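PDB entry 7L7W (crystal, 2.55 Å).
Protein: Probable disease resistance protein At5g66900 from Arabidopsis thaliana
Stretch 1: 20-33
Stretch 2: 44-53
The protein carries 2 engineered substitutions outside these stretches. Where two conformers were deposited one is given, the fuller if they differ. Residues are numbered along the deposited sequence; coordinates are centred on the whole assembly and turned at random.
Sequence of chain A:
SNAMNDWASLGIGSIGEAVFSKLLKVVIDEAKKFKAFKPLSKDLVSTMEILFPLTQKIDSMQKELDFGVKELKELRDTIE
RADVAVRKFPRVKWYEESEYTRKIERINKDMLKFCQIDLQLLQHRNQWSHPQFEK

Stretch 1 (20-33) FSKLLKVVIDEAKK
Stretch 2 44-53: LVSTMEILFP

Two helices of one chain lie side by side and run in nearly opposite directions, their N-to-C vectors 157° apart (signed crossing angle -157°) and their axes 9.8 Å apart at closest approach. Residues 20-32 and 44-53 keep helical torsions throughout, phi near -65° and psi between -20° and -50°. The register is fixed by two CA-CA pairs: Ile28 to Val45 at 5.8 Å and Ser21 to Phe52 at 6.2 Å. Together the stretches bury 621 Å² by knobs into holes, with one charged pair beside the apolar seam.

Leu44 (t, chi2 69°) points toward the partner, but its CD2 stays 5.0 Å from Ala31 CB. Val45, chi1 -43° (m), makes the first real contact: its CG1 lies 3.6 Å from Ala31 CB and 4.0 Å from Lys32 CG. Its CB is 4.4 Å from Ile28 CG2. Ser46 and Thr47 are out of reach of stretch 1.

One turn on, Met48 (m, t, m) points toward the partner and fills a hole formed by Leu24, Val27, Ile28 and Ala31. Its SD packs 3.6 Å from Val27 CG1 and 3.9 Å from Leu24 CD1, its CE 4.0 Å from Ala31 CB, and its CB 3.7 Å from Ile28 CG1. Ile28 (m, t) answers as a knob among Val45, Met48, Glu49 and Phe52.

Glu49 (m, t, chi3 -40°) leaves its helix sideways, but its carboxylate comes nearer. Lys32, chi1 -91° and then extended, brings NZ within 2.7 Å of Glu49 OE2, a salt bridge that is also the one hydrogen bond between the stretches. The stem of Glu49 serves the apolar layer too, with CG 4.1 Å from Ile28 CD1.

Ile50 is exposed and out of reach of stretch 1. Leu51 (t, chi2 81°) reaches back with CD2 to 3.6 Å from CD2 of Leu24, itself t with chi2 55°.

Phe52 (t, chi2 76°) has the largest area covered by the other stretch. Its ring enters the hole among Ser21, Leu24, Lys25 and Ile28, with CE1 3.2 Å from the carbonyl O of Ser21 at the ring edge, where the aromatic hydrogens carry partial positive charge. Leu24 CD2 also meets the edge, 4.0 Å from Phe52 CD1. Lys25 (t, chi2 92°, t, t) sets its NZ 5.3 Å from the centroid of the Phe52 ring, 17° off the normal, at most a weak cation-pi attraction. Pro53 points away; lacking an amide hydrogen, its N makes no bond to the preceding turn, and the helix kinks there.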

# COMPACT_ATOMS: atom_id res chain seq x y z
N PHE A 20 -3.31 20.90 -28.26
CA PHE A 20 -2.34 20.53 -27.23
C PHE A 20 -2.82 20.95 -25.85
O PHE A 20 -2.82 20.16 -24.90
CB PHE A 20 -0.98 21.17 -27.49
CG PHE A 20 -0.16 20.47 -28.52
CD1 PHE A 20 0.42 19.25 -28.26
CD2 PHE A 20 0.07 21.06 -29.76
CE1 PHE A 20 1.19 18.62 -29.20
CE2 PHE A 20 0.84 20.43 -30.71
CZ PHE A 20 1.40 19.20 -30.42
N SER A 21 -3.25 22.21 -25.72
CA SER A 21 -3.67 22.73 -24.43
C SER A 21 -4.99 22.13 -23.97
O SER A 21 -5.21 21.97 -22.77
CB SER A 21 -3.74 24.26 -24.50
OG SER A 21 -4.67 24.66 -25.49
N LYS A 22 -5.85 21.73 -24.91
CA LYS A 22 -7.10 21.07 -24.54
C LYS A 22 -6.82 19.68 -23.96
O LYS A 22 -7.31 19.32 -22.86
CB LYS A 22 -8.00 20.99 -25.77
CG LYS A 22 -9.03 19.89 -25.77
CD LYS A 22 -9.67 19.72 -27.14
CE LYS A 22 -10.84 20.67 -27.32
NZ LYS A 22 -12.08 19.94 -27.72
N LEU A 23 -6.01 18.89 -24.67
CA LEU A 23 -5.60 17.59 -24.19
C LEU A 23 -4.79 17.68 -22.90
O LEU A 23 -4.80 16.74 -22.10
CB LEU A 23 -4.84 16.86 -25.29
CG LEU A 23 -4.09 15.58 -24.91
CD1 LEU A 23 -5.05 14.41 -25.02
CD2 LEU A 23 -2.91 15.36 -25.87
N LEU A 24 -4.10 18.80 -22.66
CA LEU A 24 -3.38 18.91 -21.39
C LEU A 24 -4.32 19.28 -20.24
O LEU A 24 -4.13 18.81 -19.11
CB LEU A 24 -2.26 19.93 -21.51
CG LEU A 24 -1.37 19.97 -20.26
CD1 LEU A 24 -0.79 18.56 -19.93
CD2 LEU A 24 -0.26 20.98 -20.47
N LYS A 25 -5.31 20.14 -20.49
CA LYS A 25 -6.24 20.50 -19.43
C LYS A 25 -7.04 19.28 -18.98
O LYS A 25 -7.35 19.15 -17.78
CB LYS A 25 -7.18 21.61 -19.90
CG LYS A 25 -8.09 22.18 -18.80
CD LYS A 25 -7.47 23.40 -18.11
CE LYS A 25 -7.96 23.53 -16.68
NZ LYS A 25 -7.08 24.48 -15.94
N VAL A 26 -7.36 18.38 -19.91
CA VAL A 26 -8.06 17.16 -19.50
C VAL A 26 -7.21 16.37 -18.51
O VAL A 26 -7.69 15.93 -17.45
CB VAL A 26 -8.43 16.30 -20.71
CG1 VAL A 26 -8.88 14.92 -20.23
CG2 VAL A 26 -9.51 16.96 -21.54
N VAL A 27 -5.93 16.19 -18.84
CA VAL A 27 -5.04 15.39 -18.01
C VAL A 27 -4.86 16.05 -16.64
O VAL A 27 -4.76 15.36 -15.61
CB VAL A 27 -3.71 15.15 -18.75
CG1 VAL A 27 -2.72 14.35 -17.90
CG2 VAL A 27 -3.96 14.42 -20.07
N ILE A 28 -4.84 17.39 -16.61
CA ILE A 28 -4.71 18.08 -15.33
C ILE A 28 -5.95 17.85 -14.48
O ILE A 28 -5.86 17.48 -13.30
CB ILE A 28 -4.44 19.58 -15.52
CG1 ILE A 28 -3.11 19.79 -16.22
CG2 ILE A 28 -4.37 20.28 -14.18
CD1 ILE A 28 -2.89 21.25 -16.61
N ASP A 29 -7.13 18.04 -15.06
CA ASP A 29 -8.36 17.90 -14.29
C ASP A 29 -8.55 16.48 -13.79
O ASP A 29 -9.16 16.27 -12.73
CB ASP A 29 -9.56 18.35 -15.12
CG ASP A 29 -9.44 19.80 -15.58
OD1 ASP A 29 -8.92 20.64 -14.80
OD2 ASP A 29 -9.84 20.08 -16.73
N GLU A 30 -8.05 15.49 -14.54
CA GLU A 30 -8.13 14.11 -14.08
C GLU A 30 -7.10 13.83 -12.99
O GLU A 30 -7.39 13.08 -12.05
CB GLU A 30 -7.95 13.12 -15.23
CG GLU A 30 -9.12 13.05 -16.20
CD GLU A 30 -10.45 12.68 -15.55
OE1 GLU A 30 -10.47 12.06 -14.45
OE2 GLU A 30 -11.49 13.03 -16.16
N ALA A 31 -5.88 14.37 -13.11
CA ALA A 31 -4.87 14.09 -12.10
C ALA A 31 -5.23 14.74 -10.78
O ALA A 31 -4.98 14.17 -9.71
CB ALA A 31 -3.50 14.59 -12.56
N LYS A 32 -5.80 15.95 -10.83
CA LYS A 32 -6.07 16.69 -9.60
C LYS A 32 -7.00 15.90 -8.67
O LYS A 32 -6.89 16.02 -7.44
CB LYS A 32 -6.66 18.06 -9.95
CG LYS A 32 -5.62 19.15 -10.10
CD LYS A 32 -6.25 20.47 -10.50
CE LYS A 32 -5.21 21.58 -10.61
NZ LYS A 32 -5.75 22.80 -11.29
N LYS A 33 -7.85 15.03 -9.24
CA LYS A 33 -8.84 14.29 -8.45
C LYS A 33 -8.18 13.40 -7.39
O LYS A 33 -8.80 13.13 -6.35
CB LYS A 33 -9.73 13.45 -9.37
CG LYS A 33 -10.65 14.25 -10.29
CD LYS A 33 -11.51 13.34 -11.16
CE LYS A 33 -12.10 14.10 -12.37
NZ LYS A 33 -12.76 13.16 -13.34
N LEU A 44 2.93 16.20 -10.38
CA LEU A 44 2.67 16.16 -11.81
C LEU A 44 1.77 17.32 -12.23
O LEU A 44 2.01 17.91 -13.29
CB LEU A 44 2.07 14.81 -12.22
CG LEU A 44 2.07 14.62 -13.74
CD1 LEU A 44 3.48 14.45 -14.39
CD2 LEU A 44 1.11 13.53 -14.20
N VAL A 45 0.76 17.69 -11.44
CA VAL A 45 -0.07 18.79 -11.91
C VAL A 45 0.69 20.11 -11.80
O VAL A 45 0.45 21.03 -12.58
CB VAL A 45 -1.44 18.90 -11.21
CG1 VAL A 45 -2.08 17.54 -11.06
CG2 VAL A 45 -1.34 19.67 -9.93
N SER A 46 1.65 20.22 -10.87
CA SER A 46 2.45 21.45 -10.85
C SER A 46 3.28 21.56 -12.13
O SER A 46 3.31 22.63 -12.77
CB SER A 46 3.35 21.50 -9.63
OG SER A 46 4.66 21.08 -9.98
N THR A 47 3.95 20.47 -12.52
CA THR A 47 4.69 20.52 -13.77
C THR A 47 3.78 20.80 -14.96
O THR A 47 4.10 21.63 -15.82
CB THR A 47 5.47 19.23 -13.98
OG1 THR A 47 6.66 19.27 -13.18
CG2 THR A 47 5.86 19.08 -15.45
N MET A 48 2.62 20.14 -15.00
CA MET A 48 1.71 20.32 -16.12
C MET A 48 1.12 21.73 -16.15
O MET A 48 0.81 22.25 -17.23
CB MET A 48 0.58 19.28 -16.06
CG MET A 48 1.03 17.86 -16.45
SD MET A 48 -0.31 16.63 -16.58
CE MET A 48 -0.94 16.54 -14.90
N GLU A 49 0.98 22.38 -15.00
CA GLU A 49 0.47 23.74 -14.99
C GLU A 49 1.54 24.73 -15.42
O GLU A 49 1.20 25.78 -15.98
CB GLU A 49 -0.11 24.07 -13.61
CG GLU A 49 -1.50 23.45 -13.44
CD GLU A 49 -2.14 23.71 -12.07
OE1 GLU A 49 -1.43 23.65 -11.03
OE2 GLU A 49 -3.38 23.94 -12.05
N ILE A 50 2.81 24.41 -15.17
CA ILE A 50 3.90 25.17 -15.79
C ILE A 50 3.85 25.02 -17.31
O ILE A 50 4.00 26.00 -18.06
CB ILE A 50 5.27 24.69 -15.26
CG1 ILE A 50 5.45 25.02 -13.79
CG2 ILE A 50 6.40 25.26 -16.12
CD1 ILE A 50 6.63 24.25 -13.19
N LEU A 51 3.70 23.79 -17.79
CA LEU A 51 3.73 23.53 -19.22
C LEU A 51 2.49 24.07 -19.94
O LEU A 51 2.55 24.31 -21.15
CB LEU A 51 3.89 22.03 -19.46
CG LEU A 51 3.59 21.44 -20.84
CD1 LEU A 51 4.79 21.63 -21.77
CD2 LEU A 51 3.20 19.96 -20.74
N PHE A 52 1.38 24.28 -19.22
CA PHE A 52 0.11 24.62 -19.86
C PHE A 52 0.12 25.92 -20.67
O PHE A 52 -0.45 25.93 -21.78
CB PHE A 52 -0.99 24.65 -18.79
CG PHE A 52 -2.34 24.89 -19.35
CD1 PHE A 52 -3.01 23.88 -20.01
CD2 PHE A 52 -2.93 26.13 -19.26
CE1 PHE A 52 -4.27 24.09 -20.56
CE2 PHE A 52 -4.19 26.36 -19.80
CZ PHE A 52 -4.86 25.34 -20.45
N PRO A 53 0.69 27.03 -20.20
CA PRO A 53 0.69 28.23 -21.04
C PRO A 53 1.52 28.06 -22.30
O PRO A 53 1.21 28.63 -23.35
CB PRO A 53 1.27 29.31 -20.12
CG PRO A 53 1.16 28.75 -18.76
CD PRO A 53 1.35 27.29 -18.92